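Local coordinates for protein induced by osmotic stress (Scheffersomyces stipitis, PDB 5YWN), which probably reduces ketones, haloketones among them, to alcohols with NADPH, as an NADP-binding reductase of the dihydroflavonol-4-reductase subfamily, at residues T75-T80 / K104-S109. The protein carries 1 engineered substitution. Sequence-based numbering, arbitrary orientation.
Sequences TIFLHT and KYVLQS. With NAP (NADP nicotinamide-adenine-dinucleotide phosphate), chain B.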
ATOM      1  N   THR A  75       4.814  12.248  16.755  1.00 24.58           N
ATOM      2  CA  THR A  75       4.914  11.078  17.593  1.00 21.89           C
ATOM      3  C   THR A  75       4.560   9.712  16.938  1.00 20.87           C
ATOM      4  O   THR A  75       4.598   8.738  17.569  1.00 21.83           O
ATOM      5  CB  THR A  75       4.103  11.248  18.854  1.00 22.08           C
ATOM      6  OG1 THR A  75       2.749  11.254  18.529  1.00 27.45           O
ATOM      7  CG2 THR A  75       4.474  12.516  19.607  1.00 21.52           C
ATOM      8  N   ILE A  76       4.153   9.741  15.689  1.00 21.28           N
ATOM      9  CA  ILE A  76       3.817   8.587  14.867  1.00 24.81           C
ATOM     10  C   ILE A  76       4.543   8.620  13.518  1.00 22.48           C
ATOM     11  O   ILE A  76       4.585   9.625  12.890  1.00 21.91           O
ATOM     12  CB  ILE A  76       2.297   8.498  14.600  1.00 22.86           C
ATOM     13  CG1 ILE A  76       1.501   8.728  15.868  1.00 26.31           C
ATOM     14  CG2 ILE A  76       1.926   7.219  13.899  1.00 22.49           C
ATOM     15  CD1 ILE A  76       1.481   7.566  16.808  1.00 24.12           C
ATOM     16  N   PHE A  77       5.115   7.505  13.104  1.00 22.55           N
ATOM     17  CA  PHE A  77       5.752   7.411  11.805  1.00 17.82           C
ATOM     18  C   PHE A  77       5.143   6.298  10.977  1.00 22.27           C
ATOM     19  O   PHE A  77       5.195   5.184  11.354  1.00 21.83           O
ATOM     20  CB  PHE A  77       7.249   7.231  11.931  1.00 18.29           C
ATOM     21  CG  PHE A  77       8.029   7.519  10.680  1.00 19.88           C
ATOM     22  CD1 PHE A  77       7.963   6.696   9.598  1.00 21.69           C
ATOM     23  CD2 PHE A  77       8.830   8.634  10.599  1.00 25.29           C
ATOM     24  CE1 PHE A  77       8.684   6.968   8.465  1.00 22.88           C
ATOM     25  CE2 PHE A  77       9.535   8.930   9.464  1.00 22.62           C
ATOM     26  CZ  PHE A  77       9.472   8.090   8.400  1.00 24.74           C
ATOM     27  N   LEU A  78       4.602   6.637   9.838  1.00 19.17           N
ATOM     28  CA  LEU A  78       4.160   5.660   8.885  1.00 19.99           C
ATOM     29  C   LEU A  78       5.104   5.625   7.681  1.00 20.76           C
ATOM     30  O   LEU A  78       5.137   6.526   6.877  1.00 22.97           O
ATOM     31  CB  LEU A  78       2.749   5.937   8.501  1.00 18.76           C
ATOM     32  CG  LEU A  78       1.802   6.381   9.606  1.00 19.37           C
ATOM     33  CD1 LEU A  78       0.450   6.770   9.113  1.00 21.08           C
ATOM     34  CD2 LEU A  78       1.669   5.321  10.647  1.00 21.10           C
ATOM     35  N   HIS A  79       5.872   4.564   7.600  1.00 21.35           N
ATOM     36  CA  HIS A  79       6.788   4.341   6.517  1.00 22.98           C
ATOM     37  C   HIS A  79       6.136   3.574   5.366  1.00 21.41           C
ATOM     38  O   HIS A  79       5.985   2.389   5.407  1.00 20.58           O
ATOM     39  CB  HIS A  79       8.008   3.608   7.025  1.00 20.77           C
ATOM     40  CG  HIS A  79       9.070   3.410   5.995  1.00 24.53           C
ATOM     41  ND1 HIS A  79       9.355   4.338   5.040  1.00 23.61           N
ATOM     42  CD2 HIS A  79       9.917   2.387   5.779  1.00 21.11           C
ATOM     43  CE1 HIS A  79      10.335   3.901   4.287  1.00 27.09           C
ATOM     44  NE2 HIS A  79      10.696   2.723   4.720  1.00 22.55           N
ATOM     45  N   THR A  80       5.728   4.307   4.365  1.00 21.11           N
ATOM     46  CA  THR A  80       5.038   3.744   3.224  1.00 21.19           C
ATOM     47  C   THR A  80       5.803   3.754   1.889  1.00 22.76           C
ATOM     48  O   THR A  80       5.508   3.012   1.025  1.00 22.14           O
ATOM     49  CB  THR A  80       3.669   4.423   2.997  1.00 25.04           C
ATOM     50  OG1 THR A  80       3.855   5.657   2.361  1.00 25.25           O
ATOM     51  CG2 THR A  80       2.912   4.652   4.270  1.00 20.77           C
ATOM     52  N   LYS A 104      15.792   0.262   7.125  1.00 20.99           N
ATOM     53  CA  LYS A 104      16.754   0.171   8.177  1.00 25.64           C
ATOM     54  C   LYS A 104      17.205   1.575   8.642  1.00 24.15           C
ATOM     55  O   LYS A 104      17.273   1.844   9.785  1.00 24.26           O
ATOM     56  CB  LYS A 104      17.976  -0.602   7.647  1.00 22.33           C
ATOM     57  CG  LYS A 104      17.809  -2.094   7.533  1.00 20.09           C
ATOM     58  CD  LYS A 104      19.114  -2.802   7.279  1.00 25.93           C
ATOM     59  CE  LYS A 104      18.906  -4.253   6.980  1.00 30.70           C
ATOM     60  NZ  LYS A 104      20.145  -5.028   6.831  1.00 39.12           N
ATOM     61  N   TYR A 105      17.486   2.445   7.716  1.00 23.11           N
ATOM     62  CA  TYR A 105      17.873   3.818   7.994  1.00 25.86           C
ATOM     63  C   TYR A 105      16.764   4.725   8.608  1.00 27.02           C
ATOM     64  O   TYR A 105      17.049   5.561   9.406  1.00 25.93           O
ATOM     65  CB  TYR A 105      18.608   4.435   6.815  1.00 22.93           C
ATOM     66  CG  TYR A 105      19.828   3.660   6.384  1.00 24.81           C
ATOM     67  CD1 TYR A 105      20.338   2.656   7.146  1.00 28.39           C
ATOM     68  CD2 TYR A 105      20.448   3.935   5.206  1.00 28.30           C
ATOM     69  CE1 TYR A 105      21.447   1.957   6.758  1.00 31.75           C
ATOM     70  CE2 TYR A 105      21.560   3.266   4.808  1.00 30.98           C
ATOM     71  CZ  TYR A 105      22.039   2.262   5.582  1.00 32.58           C
ATOM     72  OH  TYR A 105      23.125   1.612   5.190  1.00 38.11           O
ATOM     73  N   VAL A 106      15.524   4.532   8.205  1.00 24.06           N
ATOM     74  CA  VAL A 106      14.438   5.279   8.792  1.00 23.72           C
ATOM     75  C   VAL A 106      14.340   4.938  10.285  1.00 24.52           C
ATOM     76  O   VAL A 106      14.273   5.783  11.082  1.00 20.72           O
ATOM     77  CB  VAL A 106      13.090   4.941   8.114  1.00 27.38           C
ATOM     78  CG1 VAL A 106      11.885   5.329   8.923  1.00 25.39           C
ATOM     79  CG2 VAL A 106      12.994   5.613   6.791  1.00 30.93           C
ATOM     80  N   LEU A 107      14.334   3.662  10.581  1.00 23.07           N
ATOM     81  CA  LEU A 107      14.194   3.229  11.916  1.00 21.84           C
ATOM     82  C   LEU A 107      15.347   3.729  12.790  1.00 23.60           C
ATOM     83  O   LEU A 107      15.129   4.147  13.854  1.00 23.22           O
ATOM     84  CB  LEU A 107      14.034   1.730  11.986  1.00 21.47           C
ATOM     85  CG  LEU A 107      12.815   1.137  11.314  1.00 20.13           C
ATOM     86  CD1 LEU A 107      12.911  -0.364  11.234  1.00 22.23           C
ATOM     87  CD2 LEU A 107      11.549   1.575  11.972  1.00 18.42           C
ATOM     88  N   GLN A 108      16.543   3.674  12.278  1.00 23.40           N
ATOM     89  CA  GLN A 108      17.665   4.153  12.980  1.00 26.14           C
ATOM     90  C   GLN A 108      17.564   5.675  13.223  1.00 22.93           C
ATOM     91  O   GLN A 108      17.884   6.132  14.252  1.00 24.67           O
ATOM     92  CB  GLN A 108      18.947   3.794  12.274  1.00 24.85           C
ATOM     93  CG  GLN A 108      20.169   4.235  13.019  1.00 29.06           C
ATOM     94  CD  GLN A 108      20.418   3.441  14.261  1.00 33.58           C
ATOM     95  OE1 GLN A 108      20.536   2.261  14.215  1.00 35.06           O
ATOM     96  NE2 GLN A 108      20.511   4.100  15.356  1.00 33.36           N
ATOM     97  N   SER A 109      17.092   6.399  12.241  1.00 24.13           N
ATOM     98  CA  SER A 109      16.906   7.842  12.362  1.00 26.40           C
ATOM     99  C   SER A 109      15.903   8.158  13.462  1.00 24.12           C
ATOM    100  O   SER A 109      16.141   9.005  14.234  1.00 26.54           O
ATOM    101  CB  SER A 109      16.459   8.478  11.059  1.00 23.50           C
ATOM    102  OG  SER A 109      17.456   8.572  10.122  1.00 28.19           O
TER
HETATM  103  PA  NAP B 401       3.021   4.066  -5.577  1.00 25.43           P
HETATM  104  O1A NAP B 401       1.658   4.671  -5.809  1.00 24.87           O
HETATM  105  O2A NAP B 401       4.047   4.071  -6.685  1.00 27.30           O
HETATM  106  O5B NAP B 401       3.672   4.772  -4.285  1.00 25.65           O
HETATM  107  C5B NAP B 401       5.083   4.746  -4.080  1.00 29.11           C
HETATM  108  C4B NAP B 401       5.545   6.081  -3.510  1.00 27.40           C
HETATM  109  O4B NAP B 401       6.789   5.916  -2.821  1.00 28.83           O
HETATM  110  C3B NAP B 401       5.754   7.114  -4.607  1.00 29.98           C
HETATM  111  O3B NAP B 401       4.881   8.233  -4.422  1.00 31.97           O
HETATM  112  C2B NAP B 401       7.205   7.545  -4.517  1.00 27.18           C
HETATM  113  O2B NAP B 401       7.302   8.945  -4.271  1.00 28.78           O
HETATM  114  C1B NAP B 401       7.812   6.753  -3.368  1.00 28.47           C
HETATM  115  N9A NAP B 401       8.939   5.922  -3.863  1.00 30.58           N
HETATM  116  C8A NAP B 401       8.836   4.898  -4.732  1.00 30.14           C
HETATM  117  N7A NAP B 401      10.056   4.351  -4.974  1.00 29.22           N
HETATM  118  C5A NAP B 401      10.963   5.032  -4.250  1.00 29.03           C
HETATM  119  C6A NAP B 401      12.428   4.975  -4.042  1.00 29.78           C
HETATM  120  N6A NAP B 401      13.191   4.052  -4.677  1.00 32.69           N
HETATM  121  N1A NAP B 401      12.979   5.876  -3.198  1.00 30.57           N
HETATM  122  C2A NAP B 401      12.240   6.802  -2.556  1.00 28.67           C
HETATM  123  N3A NAP B 401      10.907   6.905  -2.704  1.00 31.59           N
HETATM  124  C4A NAP B 401      10.222   6.068  -3.519  1.00 29.16           C
HETATM  125  O3  NAP B 401       2.819   2.546  -5.083  1.00 26.76           O
HETATM  126  PN  NAP B 401       1.532   2.135  -4.210  1.00 24.11           P
HETATM  127  O1N NAP B 401       0.733   1.122  -4.993  1.00 25.88           O
HETATM  128  O2N NAP B 401       0.869   3.401  -3.719  1.00 20.65           O
HETATM  129  O5D NAP B 401       2.188   1.388  -2.943  1.00 26.85           O
HETATM  130  C5D NAP B 401       2.285   2.049  -1.683  1.00 28.39           C
HETATM  131  C4D NAP B 401       2.989   1.147  -0.677  1.00 20.40           C
HETATM  132  O4D NAP B 401       2.111   0.099  -0.254  1.00 23.84           O
HETATM  133  C3D NAP B 401       4.231   0.502  -1.272  1.00 26.34           C
HETATM  134  O3D NAP B 401       5.407   0.933  -0.580  1.00 24.14           O
HETATM  135  C2D NAP B 401       4.043  -0.995  -1.129  1.00 23.48           C
HETATM  136  O2D NAP B 401       5.104  -1.569  -0.359  1.00 26.51           O
HETATM  137  C1D NAP B 401       2.705  -1.191  -0.432  1.00 21.38           C
HETATM  138  N1N NAP B 401       1.835  -2.050  -1.243  1.00 21.83           N
HETATM  139  C2N NAP B 401       1.003  -1.497  -2.135  1.00 25.77           C
HETATM  140  C3N NAP B 401       0.171  -2.293  -2.914  1.00 24.14           C
HETATM  141  C7N NAP B 401      -0.759  -1.667  -3.911  1.00 23.03           C
HETATM  142  O7N NAP B 401      -1.294  -2.369  -4.753  1.00 23.40           O
HETATM  143  N7N NAP B 401      -0.976  -0.353  -3.850  1.00 27.07           N
HETATM  144  C4N NAP B 401       0.207  -3.671  -2.761  1.00 21.46           C
HETATM  145  C5N NAP B 401       1.078  -4.219  -1.831  1.00 21.80           C
HETATM  146  C6N NAP B 401       1.889  -3.378  -1.077  1.00 21.03           C
HETATM  147  P2B NAP B 401       7.385   9.985  -5.497  1.00 30.98           P
HETATM  148  O1X NAP B 401       8.127  11.168  -4.921  1.00 32.07           O
HETATM  149  O2X NAP B 401       8.144   9.232  -6.563  1.00 27.07           O
HETATM  150  O3X NAP B 401       5.941  10.261  -5.839  1.00 27.27           O
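Val106 reaches from helix 91-113 with one methyl directed at each of two rings, Phe77 and His79, on strand 74-79, an instance of how a Rossmann fold seats a helix against its parallel sheet. Strand, helix and strand 119-123 form a beta-alpha-beta unit, and the rings, two residues apart, stand on the face of the sheet that this helix covers. The two branches of the valine meet their rings differently, CG2 over a face, CG1 obliquely and off-centre. CG2 lies 4.2 Å from the centroid of the His79 imidazole and 15° off the ring normal, displaced toward the rim, so that its nearest ring atom is CE1. The line from CG1 to the centroid of the Phe77 phenyl ring is tilted 30° from the normal, and the methyl touches CE1 and CZ on the ring's far side from the backbone. Both are CH-pi contacts, and all three residues are buried. With CG anti to the backbone N (chi1 -176°), the His79 ring is carried to where CG2 lies over its face; Phe77 takes the same torsional choice, and in Val106 it turns CG1 to Phe77.

Polar bonds help fix the imidazole beneath CG2: ND1 is hydrogen-bonded to Ser8 OG and NE2 to Thr103 OG1, on the residue just before segment 104-109, and holding both nitrogens limits rotation of the ring. Phe77 also meets the ring of Phe6 on the neighbouring strand 4-7, their planes nearly parallel, while Val106 packs against Phe64 as well. The valine's CH-pi packing joins helix to strand just before the chain leaves the sheet at the cofactor site. There hydroxyl O3D of the nicotinamide ribose of NADP donates a hydrogen bond to the backbone carbonyl oxygen of Thr80, with 2.6 Å between O3D and O.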